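Local structure of pyroglutatmate porin OpdO (Pseudomonas aeruginosa, 3SZV) at residues 251-256 / 282-287; 305-310 / 349-354; 298-303 / 312-317; 373-378 / 391-396. The protein probably acts as an outer-membrane porin of the OprD family, a beta-barrel channel that lets small solutes, carboxylates among them, across the outer membrane. All coordinates share one frame; numbering follows the deposited sequence.

Contact 1: residues 251-256 / 282-287; sequences GFRELD and GDDPYP
Asp284 faces residues 251-256 with both carboxylate oxygens, and each oxygen takes a different partner. OD1 receives NH1 of Arg253 in a salt bridge of 2.9 Å between Arg253 NH1 and Asp284 OD1, nearly straight at 165°. The donor comes in on the syn side, 30° out of the carboxylate plane, while the oxygen lies almost in the guanidinium plane; NH2 of Arg253 adds a weak second bond to the same oxygen. OD2 is met on its anti side by the backbone, with Asp256 N at 2.8 Å from Asp284 OD2. The exchange is mutual, because Asp284 N donates to Asp256 O over 3.1 Å. Beside the carboxylate lies Leu255, whose CD2 comes to 3.3 Å from Asp284 OD1, the two side chains crossing at about a right angle.

One water donates to Asp284 OD1 and accepts, weakly, from Arg253 NH2, and another donates to both Asp284 OD2 and Glu254 O. The Arg253 chain runs extended from CG to NE, and one guanidinium face lies against Phe252 CE2, 4.0 Å above the plane. Further out, Glu248 accepts from Leu255 N and Asn257 donates to Asp284 O. Gly282 adds a CA-H...O contact to Asp256 O; its backbone angles would press a CB onto the preceding carbonyl. Two barrel loops, one leading into strand 256-268 and the other leaving strand 271-281, are thus clasped together. With an arginine, a backbone N-H and two waters directed at it, the Asp284 carboxylate is probably held in its charged form.

Contact 2: residues 305-310 / 349-354; sequences FGNVDE and GKEWER
The Phe305 ring meets strand 349-354 mainly through its rim: Glu353 CB lies in the ring plane, 3.8 Å from Phe305 CZ, while the Glu351 carboxylate approaches obliquely, its OE2 3.5 Å from Phe305 CD1. One face of the ring has a water 3.6 Å above it, offset toward the rim. The same water accepts from Phe305 N and donates to Glu351 OE2, bridging loop backbone and strand side chain.

Two carboxylates, those of Glu310 and Glu351, also meet here. Their planes are only 23° apart although the side chains cross at about a right angle, and Glu310 OE2 stands 2.4 Å from Glu351 OE2, a spacing so short that it should be read with caution; one of the two acids probably holds a proton, and the geometry does not say which. Glu351 reaches this position with CG between its backbone N and carbonyl carbon (chi1 58°) and the rest of the chain extended.

Segment 305-310 belongs to the long loop between barrel strands 271-281 and 311-320, and it closes with a type II beta turn from Asn307 to Glu310 beside the wall strand 346-361. Within the turn Glu310 OE1 accepts twice: from Asn307 N at 3.1 Å, nearly along the C-O axis, and from Asn307 ND2 at 2.9 Å on the syn side, in the Asn307 amide plane. These two bonds fix the rotation of the Glu310 carboxylate and leave OE2 turned to Glu351. The Glu353 carboxylate runs on past the ring to the backbone amides of Ile302 and Gly303.

Contact 3: residues 298-303 / 312-317; sequences NFIQIG and SWQLRY
Asn298 reaches across to strand 312-317 and holds two of its side chains at once. Its CB lies 3.8 Å from Ser312 OG, and CG, set beside the backbone N (chi1 -71°), carries the amide between Ser312 and Gln314. On one branch Asn298 ND2 donates to Ser312 OG at 2.9 Å, nearly straight at 169°, with the hydroxyl oxygen in the amide plane. On the other, Asn298 OD1 accepts from Gln314 NE2, also at 2.9 Å; this donor is tilted from the carbonyl plane, and the two amide planes are 66° apart. Asn298 OD1 further rests on the base of the same partner, 3.2 Å from Gln314 CB.

Gln314 is extended beyond CG and slides past Asn298 in the opposite direction. Its NE2 has a second, weak bond to Val297 O, and its OE1 lies 4.1 Å from Ile300 CG2. Gripped at both ends, the buried Asn298 amide has little freedom to flip.

Asn298 N in turn donates to Gln278 on strand 271-281, the neighbour of strand 311-320 on one side. Strand 329-343 flanks it on the other, where Arg334 touches both Ile300 and Gln314. The loop of residues 298-303 thus folds against the inner face of the barrel wall, consistent with the inward-folded loops that narrow the channel in OprD-family porins, while Trp313 turns to the outer surface.

Contact 4: residues 373-378 / 391-396; sequences KWRNAT and RLILSY
Lys373 and Ile393 form a tightly joined pair, linked by two backbone bonds: Lys373 N to Ile393 O and Ile393 N to Lys373 O, each 2.9 Å. Arg375 and Arg391 make the second hydrogen-bonded pair, with 2.8 Å from Arg391 N to Arg375 O. Between them Trp374 and Leu392 are the non-hydrogen-bonded pair, their CA atoms 4.6 Å apart. CA-H...O contacts fill in there, Trp374 CA lying 3.3 Å from Arg391 O.

These are adjoining strands of the OprD barrel, running antiparallel at 165° and joined as the hairpin 371-381/387-399. Side chains alternate between the two faces of the wall: Trp374 and Leu392 on one, Lys373, Arg375, Arg391 and Ile393 on the other.

On the Trp374 side packing is light. Trp374 CB is 4.1 Å from Leu392 CD1, and the indole, turned beside its own strand, has Asn376 CB over one face and its NE1 bonded to Asn390.

On the arginine side Ile393 CD1 packs 4.1 Å from Arg375 CD, but the charged tips come close, like charge to like. Arg375 and Arg391 run side by side in the same direction, with Arg375 NH1 over a face of the Arg391 guanidinium, 3.8 Å from Arg391 NH1. The planes are 68° apart. Arg375 bends at chi3 (62°), which sets NE, while Arg391 stays extended as far as NE. A water accepts from Arg375 NH1 and, weakly, from Arg391 NH1, and would ease the repulsion; Glu389 supplies a salt bridge to Arg391 NE.

From the N terminus, contact 1 comes first: it ties together the open end of the hairpin 256-268/271-281, away from its turn, and is complete before the others begin. Its second segment opens the long loop before strand 311-320. Contact 3 folds that loop back on the strand that follows it, and contact 2 ties its later part to strand 346-361; the two cross, since their segments alternate. Contact 1 touches contact 2 through Tyr286 N and Gly306 O. Contacts 2 and 3 meet where Phe305 packs on Asn298 O. Contact 4 lies in series, on the last hairpin; Arg354 N bonds to Thr378 O, and Gln301 of contact 3 packs on Arg375 and Ala377.

Contact 1: residues 251-256 / 282-287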
# COMPACT_ATOMS: atom_id res chain seq x y z
N GLY A 251 -15.11 -6.22 22.88
CA GLY A 251 -14.93 -5.70 24.23
C GLY A 251 -13.90 -4.59 24.30
O GLY A 251 -13.53 -4.16 25.39
N PHE A 252 -13.42 -4.13 23.15
CA PHE A 252 -12.40 -3.09 23.15
C PHE A 252 -12.95 -1.80 23.75
O PHE A 252 -14.15 -1.53 23.68
CB PHE A 252 -11.89 -2.82 21.73
CG PHE A 252 -10.54 -2.15 21.69
CD1 PHE A 252 -9.40 -2.86 22.03
CD2 PHE A 252 -10.42 -0.82 21.33
CE1 PHE A 252 -8.15 -2.24 22.01
CE2 PHE A 252 -9.18 -0.20 21.32
CZ PHE A 252 -8.04 -0.92 21.65
N ARG A 253 -12.07 -1.01 24.34
CA ARG A 253 -12.46 0.27 24.92
C ARG A 253 -13.12 1.12 23.84
O ARG A 253 -12.84 0.97 22.64
CB ARG A 253 -11.24 0.99 25.47
CG ARG A 253 -10.24 1.39 24.38
CD ARG A 253 -9.36 2.53 24.84
NE ARG A 253 -8.31 2.85 23.87
CZ ARG A 253 -8.41 3.76 22.91
NH1 ARG A 253 -9.54 4.45 22.75
NH2 ARG A 253 -7.39 3.99 22.10
N GLU A 254 -13.97 2.05 24.26
CA GLU A 254 -14.66 2.89 23.29
C GLU A 254 -13.70 3.64 22.38
O GLU A 254 -12.70 4.19 22.83
CB GLU A 254 -15.61 3.85 23.98
CG GLU A 254 -16.82 3.15 24.55
CD GLU A 254 -17.79 4.11 25.19
OE1 GLU A 254 -17.70 5.34 24.94
OE2 GLU A 254 -18.64 3.62 25.96
N LEU A 255 -14.05 3.66 21.10
CA LEU A 255 -13.24 4.29 20.07
C LEU A 255 -14.15 5.10 19.18
O LEU A 255 -15.25 4.66 18.85
CB LEU A 255 -12.56 3.23 19.21
CG LEU A 255 -11.31 2.49 19.66
CD1 LEU A 255 -10.85 1.58 18.52
CD2 LEU A 255 -10.21 3.47 20.02
N ASP A 256 -13.71 6.30 18.81
CA ASP A 256 -14.45 7.12 17.84
C ASP A 256 -13.46 7.87 16.96
O ASP A 256 -12.72 8.72 17.45
CB ASP A 256 -15.38 8.11 18.56
CG ASP A 256 -15.88 9.22 17.65
OD1 ASP A 256 -16.11 8.96 16.45
OD2 ASP A 256 -16.04 10.36 18.14
N GLY A 282 -12.81 13.23 16.23
CA GLY A 282 -13.17 12.22 17.20
C GLY A 282 -12.15 12.15 18.31
O GLY A 282 -11.16 12.89 18.30
N ASP A 283 -12.37 11.26 19.27
CA ASP A 283 -11.45 11.12 20.39
C ASP A 283 -10.17 10.37 20.02
O ASP A 283 -9.17 10.44 20.75
CB ASP A 283 -12.14 10.39 21.54
CG ASP A 283 -13.32 11.16 22.10
OD1 ASP A 283 -14.30 10.52 22.54
OD2 ASP A 283 -13.26 12.41 22.10
N ASP A 284 -10.20 9.68 18.89
CA ASP A 284 -9.12 8.76 18.55
C ASP A 284 -8.49 9.09 17.20
O ASP A 284 -9.10 9.75 16.36
CB ASP A 284 -9.65 7.33 18.55
CG ASP A 284 -10.13 6.92 19.92
OD1 ASP A 284 -9.27 6.56 20.74
OD2 ASP A 284 -11.35 7.00 20.20
N PRO A 285 -7.24 8.66 17.01
CA PRO A 285 -6.55 8.84 15.73
C PRO A 285 -7.08 7.83 14.71
O PRO A 285 -7.91 6.98 15.04
CB PRO A 285 -5.10 8.54 16.09
CG PRO A 285 -5.22 7.45 17.13
CD PRO A 285 -6.44 7.86 17.96
N TYR A 286 -6.60 7.93 13.48
CA TYR A 286 -7.11 7.06 12.42
C TYR A 286 -6.64 5.61 12.60
O TYR A 286 -5.45 5.34 12.60
CB TYR A 286 -6.60 7.56 11.09
CG TYR A 286 -7.17 6.84 9.89
CD1 TYR A 286 -8.49 7.03 9.52
CD2 TYR A 286 -6.38 5.99 9.12
CE1 TYR A 286 -9.03 6.41 8.40
CE2 TYR A 286 -6.92 5.35 8.00
CZ TYR A 286 -8.24 5.57 7.65
OH TYR A 286 -8.81 4.98 6.54
N PRO A 287 -7.59 4.68 12.75
CA PRO A 287 -7.15 3.31 12.98
C PRO A 287 -6.86 2.58 11.68
O PRO A 287 -7.51 2.81 10.66
CB PRO A 287 -8.36 2.67 13.68
CG PRO A 287 -9.53 3.43 13.14
CD PRO A 287 -9.04 4.86 12.95
O HOH W 1 -6.59 6.48 21.23
O HOH W 2 -12.41 7.01 22.63

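Contact 2: residues 305-310 / 349-354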
# COMPACT_ATOMS: atom_id res chain seq x y z
N PHE A 305 -0.26 11.78 9.16
CA PHE A 305 -1.08 12.95 9.47
C PHE A 305 -2.45 12.52 9.98
O PHE A 305 -3.47 13.17 9.75
CB PHE A 305 -1.09 13.93 8.29
CG PHE A 305 0.25 14.58 8.10
CD1 PHE A 305 0.54 15.81 8.68
CD2 PHE A 305 1.27 13.92 7.42
CE1 PHE A 305 1.79 16.39 8.56
CE2 PHE A 305 2.52 14.48 7.29
CZ PHE A 305 2.79 15.73 7.86
N GLY A 306 -2.43 11.42 10.72
CA GLY A 306 -3.65 10.80 11.23
C GLY A 306 -3.80 10.91 12.73
O GLY A 306 -4.56 10.15 13.34
N ASN A 307 -3.06 11.84 13.33
CA ASN A 307 -3.16 12.08 14.77
C ASN A 307 -4.52 12.64 15.19
O ASN A 307 -5.26 13.19 14.38
CB ASN A 307 -2.03 13.00 15.22
CG ASN A 307 -0.67 12.36 15.06
OD1 ASN A 307 -0.29 11.51 15.86
ND2 ASN A 307 0.06 12.77 14.03
N VAL A 308 -4.83 12.49 16.47
CA VAL A 308 -6.07 13.02 17.02
C VAL A 308 -6.29 14.48 16.62
O VAL A 308 -5.43 15.34 16.86
CB VAL A 308 -6.10 12.89 18.56
CG1 VAL A 308 -7.34 13.54 19.14
CG2 VAL A 308 -6.01 11.41 18.96
N ASP A 309 -7.45 14.75 16.01
CA ASP A 309 -7.88 16.11 15.63
C ASP A 309 -7.06 16.77 14.50
O ASP A 309 -7.28 17.94 14.17
CB ASP A 309 -7.94 17.03 16.86
CG ASP A 309 -9.08 16.68 17.79
OD1 ASP A 309 -10.08 16.10 17.31
OD2 ASP A 309 -8.99 17.00 18.99
N GLU A 310 -6.14 16.03 13.89
CA GLU A 310 -5.21 16.65 12.96
C GLU A 310 -5.85 17.18 11.68
O GLU A 310 -6.56 16.45 10.98
CB GLU A 310 -4.07 15.70 12.61
CG GLU A 310 -2.93 16.40 11.88
CD GLU A 310 -1.62 15.66 11.98
OE1 GLU A 310 -1.64 14.46 12.35
OE2 GLU A 310 -0.57 16.29 11.71
N GLY A 349 -0.96 21.17 18.82
CA GLY A 349 0.03 20.32 18.17
C GLY A 349 0.17 20.64 16.70
O GLY A 349 -0.83 20.81 16.00
N LYS A 350 1.41 20.73 16.24
CA LYS A 350 1.69 21.04 14.84
C LYS A 350 2.89 20.26 14.36
O LYS A 350 3.82 19.99 15.12
CB LYS A 350 1.92 22.54 14.64
CG LYS A 350 3.16 23.06 15.33
CD LYS A 350 3.26 24.57 15.19
CE LYS A 350 4.51 25.11 15.87
NZ LYS A 350 4.64 26.58 15.67
N GLU A 351 2.88 19.91 13.08
CA GLU A 351 3.99 19.19 12.48
C GLU A 351 4.03 19.48 10.99
O GLU A 351 3.01 19.80 10.38
CB GLU A 351 3.84 17.67 12.69
CG GLU A 351 2.55 17.09 12.14
CD GLU A 351 2.55 15.58 12.09
OE1 GLU A 351 3.65 14.98 12.22
OE2 GLU A 351 1.47 14.98 11.90
N TRP A 352 5.21 19.35 10.41
CA TRP A 352 5.28 19.36 8.95
C TRP A 352 6.28 18.33 8.47
O TRP A 352 7.18 17.92 9.22
CB TRP A 352 5.60 20.76 8.41
CG TRP A 352 6.93 21.35 8.82
CD1 TRP A 352 7.15 22.24 9.84
CD2 TRP A 352 8.21 21.14 8.20
NE1 TRP A 352 8.47 22.58 9.90
CE2 TRP A 352 9.15 21.92 8.90
CE3 TRP A 352 8.65 20.37 7.12
CZ2 TRP A 352 10.50 21.94 8.57
CZ3 TRP A 352 10.00 20.39 6.79
CH2 TRP A 352 10.91 21.18 7.51
N GLU A 353 6.10 17.90 7.23
CA GLU A 353 7.00 16.94 6.62
C GLU A 353 7.22 17.30 5.16
O GLU A 353 6.28 17.61 4.44
CB GLU A 353 6.44 15.52 6.74
CG GLU A 353 7.31 14.47 6.05
CD GLU A 353 6.82 13.04 6.25
OE1 GLU A 353 6.01 12.78 7.18
OE2 GLU A 353 7.23 12.16 5.46
N ARG A 354 8.48 17.27 4.75
CA ARG A 354 8.84 17.44 3.35
C ARG A 354 9.45 16.14 2.84
O ARG A 354 10.24 15.51 3.54
CB ARG A 354 9.84 18.57 3.17
CG ARG A 354 10.26 18.75 1.73
CD ARG A 354 11.65 19.36 1.58
NE ARG A 354 12.67 18.78 2.45
CZ ARG A 354 13.17 17.55 2.35
NH1 ARG A 354 12.75 16.70 1.41
NH2 ARG A 354 14.11 17.15 3.20
O HOH W 3 2.14 12.56 10.68

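Contact 3: residues 298-303 / 312-317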
# COMPACT_ATOMS: atom_id res chain seq x y z
N ASN A 298 -3.01 12.25 2.86
CA ASN A 298 -1.78 12.90 3.28
C ASN A 298 -0.78 11.96 3.98
O ASN A 298 0.13 12.42 4.66
CB ASN A 298 -2.08 14.14 4.15
CG ASN A 298 -2.68 15.29 3.33
OD1 ASN A 298 -2.68 15.28 2.09
ND2 ASN A 298 -3.19 16.31 4.03
N PHE A 299 -0.95 10.66 3.78
CA PHE A 299 0.03 9.67 4.23
C PHE A 299 1.19 9.67 3.23
O PHE A 299 1.00 9.39 2.04
CB PHE A 299 -0.62 8.28 4.32
CG PHE A 299 0.35 7.12 4.34
CD1 PHE A 299 1.29 6.98 5.35
CD2 PHE A 299 0.26 6.14 3.37
CE1 PHE A 299 2.16 5.88 5.37
CE2 PHE A 299 1.12 5.04 3.38
CZ PHE A 299 2.07 4.91 4.38
N ILE A 300 2.37 10.00 3.73
CA ILE A 300 3.55 10.18 2.89
C ILE A 300 4.74 9.35 3.41
O ILE A 300 4.51 8.25 3.92
CB ILE A 300 3.84 11.69 2.69
CG1 ILE A 300 4.04 12.42 4.02
CG2 ILE A 300 2.71 12.32 1.90
CD1 ILE A 300 4.67 13.80 3.83
N GLN A 301 5.97 9.83 3.26
CA GLN A 301 7.11 8.93 3.48
C GLN A 301 7.18 8.44 4.92
O GLN A 301 7.37 7.25 5.17
CB GLN A 301 8.43 9.59 3.08
CG GLN A 301 9.64 8.69 3.27
CD GLN A 301 10.91 9.27 2.66
OE1 GLN A 301 10.87 10.00 1.67
NE2 GLN A 301 12.05 8.95 3.26
N ILE A 302 7.05 9.36 5.86
CA ILE A 302 7.14 9.00 7.27
C ILE A 302 5.77 9.04 7.94
O ILE A 302 5.28 8.01 8.45
CB ILE A 302 8.12 9.91 8.01
CG1 ILE A 302 9.53 9.79 7.40
CG2 ILE A 302 8.16 9.56 9.51
CD1 ILE A 302 10.57 10.70 8.00
N GLY A 303 5.13 10.19 7.91
CA GLY A 303 3.91 10.38 8.68
C GLY A 303 2.61 10.13 7.96
O GLY A 303 2.52 10.20 6.72
N SER A 312 -4.67 18.88 8.03
CA SER A 312 -3.44 19.00 7.27
C SER A 312 -3.70 19.31 5.81
O SER A 312 -4.76 18.97 5.27
CB SER A 312 -2.60 17.73 7.41
OG SER A 312 -3.26 16.58 6.88
N TRP A 313 -2.74 19.97 5.19
CA TRP A 313 -2.80 20.21 3.75
C TRP A 313 -1.50 19.77 3.11
O TRP A 313 -0.44 19.75 3.75
CB TRP A 313 -3.10 21.69 3.45
CG TRP A 313 -2.09 22.67 3.94
CD1 TRP A 313 -2.16 23.40 5.09
CD2 TRP A 313 -0.88 23.07 3.28
NE1 TRP A 313 -1.05 24.22 5.20
CE2 TRP A 313 -0.26 24.03 4.10
CE3 TRP A 313 -0.27 22.69 2.08
CZ2 TRP A 313 0.96 24.63 3.75
CZ3 TRP A 313 0.94 23.28 1.74
CH2 TRP A 313 1.54 24.24 2.57
N GLN A 314 -1.60 19.41 1.83
CA GLN A 314 -0.47 18.89 1.07
C GLN A 314 -0.35 19.61 -0.26
O GLN A 314 -1.36 19.86 -0.92
CB GLN A 314 -0.64 17.39 0.78
CG GLN A 314 0.48 16.83 -0.13
CD GLN A 314 0.42 15.33 -0.40
OE1 GLN A 314 1.28 14.80 -1.10
NE2 GLN A 314 -0.60 14.64 0.12
N LEU A 315 0.88 19.92 -0.65
CA LEU A 315 1.17 20.29 -2.03
C LEU A 315 2.26 19.35 -2.54
O LEU A 315 3.25 19.10 -1.85
CB LEU A 315 1.59 21.76 -2.15
CG LEU A 315 0.43 22.75 -2.00
CD1 LEU A 315 0.94 24.19 -1.89
CD2 LEU A 315 -0.56 22.61 -3.16
N ARG A 316 2.06 18.83 -3.76
CA ARG A 316 2.97 17.86 -4.35
C ARG A 316 3.25 18.24 -5.79
O ARG A 316 2.33 18.61 -6.53
CB ARG A 316 2.35 16.46 -4.32
CG ARG A 316 3.19 15.43 -5.04
CD ARG A 316 2.58 14.04 -4.94
NE ARG A 316 3.23 13.15 -5.89
CZ ARG A 316 3.33 11.83 -5.73
NH1 ARG A 316 2.83 11.25 -4.65
NH2 ARG A 316 3.94 11.11 -6.65
N TYR A 317 4.51 18.14 -6.18
CA TYR A 317 4.92 18.39 -7.56
C TYR A 317 5.66 17.19 -8.12
O TYR A 317 6.53 16.62 -7.45
CB TYR A 317 5.81 19.64 -7.64
CG TYR A 317 6.38 19.88 -9.02
CD1 TYR A 317 7.71 19.64 -9.29
CD2 TYR A 317 5.56 20.32 -10.05
CE1 TYR A 317 8.22 19.84 -10.56
CE2 TYR A 317 6.06 20.53 -11.33
CZ TYR A 317 7.39 20.29 -11.58
OH TYR A 317 7.88 20.49 -12.85

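Contact 4: residues 373-378 / 391-396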
# COMPACT_ATOMS: atom_id res chain seq x y z
N LYS A 373 16.63 4.87 -6.65
CA LYS A 373 15.73 5.88 -6.11
C LYS A 373 16.27 6.39 -4.79
O LYS A 373 16.61 5.60 -3.90
CB LYS A 373 14.33 5.31 -5.91
CG LYS A 373 13.35 6.34 -5.33
CD LYS A 373 11.93 5.80 -5.22
CE LYS A 373 11.30 5.70 -6.59
NZ LYS A 373 11.50 6.98 -7.33
N TRP A 374 16.35 7.71 -4.67
CA TRP A 374 16.72 8.37 -3.43
C TRP A 374 15.49 9.08 -2.87
O TRP A 374 14.88 9.90 -3.55
CB TRP A 374 17.88 9.35 -3.67
CG TRP A 374 18.15 10.30 -2.53
CD1 TRP A 374 18.29 9.98 -1.21
CD2 TRP A 374 18.34 11.72 -2.62
NE1 TRP A 374 18.54 11.12 -0.47
CE2 TRP A 374 18.58 12.20 -1.32
CE3 TRP A 374 18.32 12.63 -3.68
CZ2 TRP A 374 18.80 13.55 -1.04
CZ3 TRP A 374 18.54 13.97 -3.41
CH2 TRP A 374 18.77 14.42 -2.10
N ARG A 375 15.12 8.74 -1.64
CA ARG A 375 13.96 9.35 -0.99
C ARG A 375 14.43 10.07 0.27
O ARG A 375 14.94 9.45 1.20
CB ARG A 375 12.93 8.28 -0.61
CG ARG A 375 12.54 7.37 -1.78
CD ARG A 375 11.40 6.42 -1.40
NE ARG A 375 10.20 7.16 -1.06
CZ ARG A 375 9.29 6.77 -0.17
NH1 ARG A 375 9.43 5.63 0.50
NH2 ARG A 375 8.23 7.55 0.08
N ASN A 376 14.26 11.39 0.29
CA ASN A 376 14.73 12.18 1.41
C ASN A 376 13.53 12.82 2.11
O ASN A 376 12.64 13.35 1.45
CB ASN A 376 15.70 13.25 0.87
CG ASN A 376 16.02 14.32 1.88
OD1 ASN A 376 15.59 15.47 1.74
ND2 ASN A 376 16.80 13.97 2.90
N ALA A 377 13.49 12.73 3.43
CA ALA A 377 12.39 13.29 4.19
C ALA A 377 12.89 14.05 5.41
O ALA A 377 13.90 13.69 6.02
CB ALA A 377 11.43 12.21 4.62
N THR A 378 12.15 15.09 5.76
CA THR A 378 12.41 15.88 6.96
C THR A 378 11.09 16.04 7.68
O THR A 378 10.10 16.43 7.06
CB THR A 378 12.92 17.28 6.57
OG1 THR A 378 14.16 17.15 5.86
CG2 THR A 378 13.16 18.15 7.81
N ARG A 391 16.57 7.38 2.21
CA ARG A 391 16.52 6.02 1.71
C ARG A 391 17.19 5.99 0.35
O ARG A 391 17.02 6.90 -0.46
CB ARG A 391 15.09 5.51 1.57
CG ARG A 391 14.27 5.58 2.85
CD ARG A 391 12.88 5.01 2.69
NE ARG A 391 12.06 5.30 3.86
CZ ARG A 391 10.96 4.63 4.21
NH1 ARG A 391 10.54 3.61 3.48
NH2 ARG A 391 10.30 4.98 5.30
N LEU A 392 17.97 4.95 0.11
CA LEU A 392 18.54 4.73 -1.21
C LEU A 392 18.20 3.31 -1.58
O LEU A 392 18.56 2.37 -0.87
CB LEU A 392 20.06 4.91 -1.20
CG LEU A 392 20.71 4.85 -2.57
CD1 LEU A 392 20.09 5.90 -3.49
CD2 LEU A 392 22.22 5.05 -2.47
N ILE A 393 17.47 3.16 -2.68
CA ILE A 393 17.03 1.84 -3.11
C ILE A 393 17.51 1.55 -4.52
O ILE A 393 17.21 2.29 -5.46
CB ILE A 393 15.49 1.71 -3.06
CG1 ILE A 393 14.94 2.26 -1.74
CG2 ILE A 393 15.06 0.26 -3.28
CD1 ILE A 393 14.47 3.70 -1.81
N LEU A 394 18.27 0.47 -4.66
CA LEU A 394 18.65 -0.04 -5.97
C LEU A 394 17.80 -1.27 -6.25
O LEU A 394 17.66 -2.15 -5.39
CB LEU A 394 20.13 -0.41 -5.99
CG LEU A 394 21.17 0.70 -6.13
CD1 LEU A 394 20.90 1.85 -5.18
CD2 LEU A 394 22.57 0.13 -5.92
N SER A 395 17.22 -1.35 -7.44
CA SER A 395 16.32 -2.44 -7.77
C SER A 395 16.59 -2.96 -9.18
O SER A 395 16.92 -2.20 -10.08
CB SER A 395 14.86 -1.99 -7.65
OG SER A 395 13.97 -3.04 -7.97
N TYR A 396 16.44 -4.26 -9.35
CA TYR A 396 16.59 -4.86 -10.67
C TYR A 396 15.66 -6.05 -10.76
O TYR A 396 15.71 -6.94 -9.90
CB TYR A 396 18.03 -5.31 -10.93
CG TYR A 396 18.22 -5.93 -12.30
CD1 TYR A 396 18.35 -5.14 -13.43
CD2 TYR A 396 18.24 -7.31 -12.46
CE1 TYR A 396 18.51 -5.69 -14.68
CE2 TYR A 396 18.41 -7.88 -13.71
CZ TYR A 396 18.54 -7.06 -14.81
OH TYR A 396 18.70 -7.61 -16.07
O HOH W 4 11.20 3.28 0.13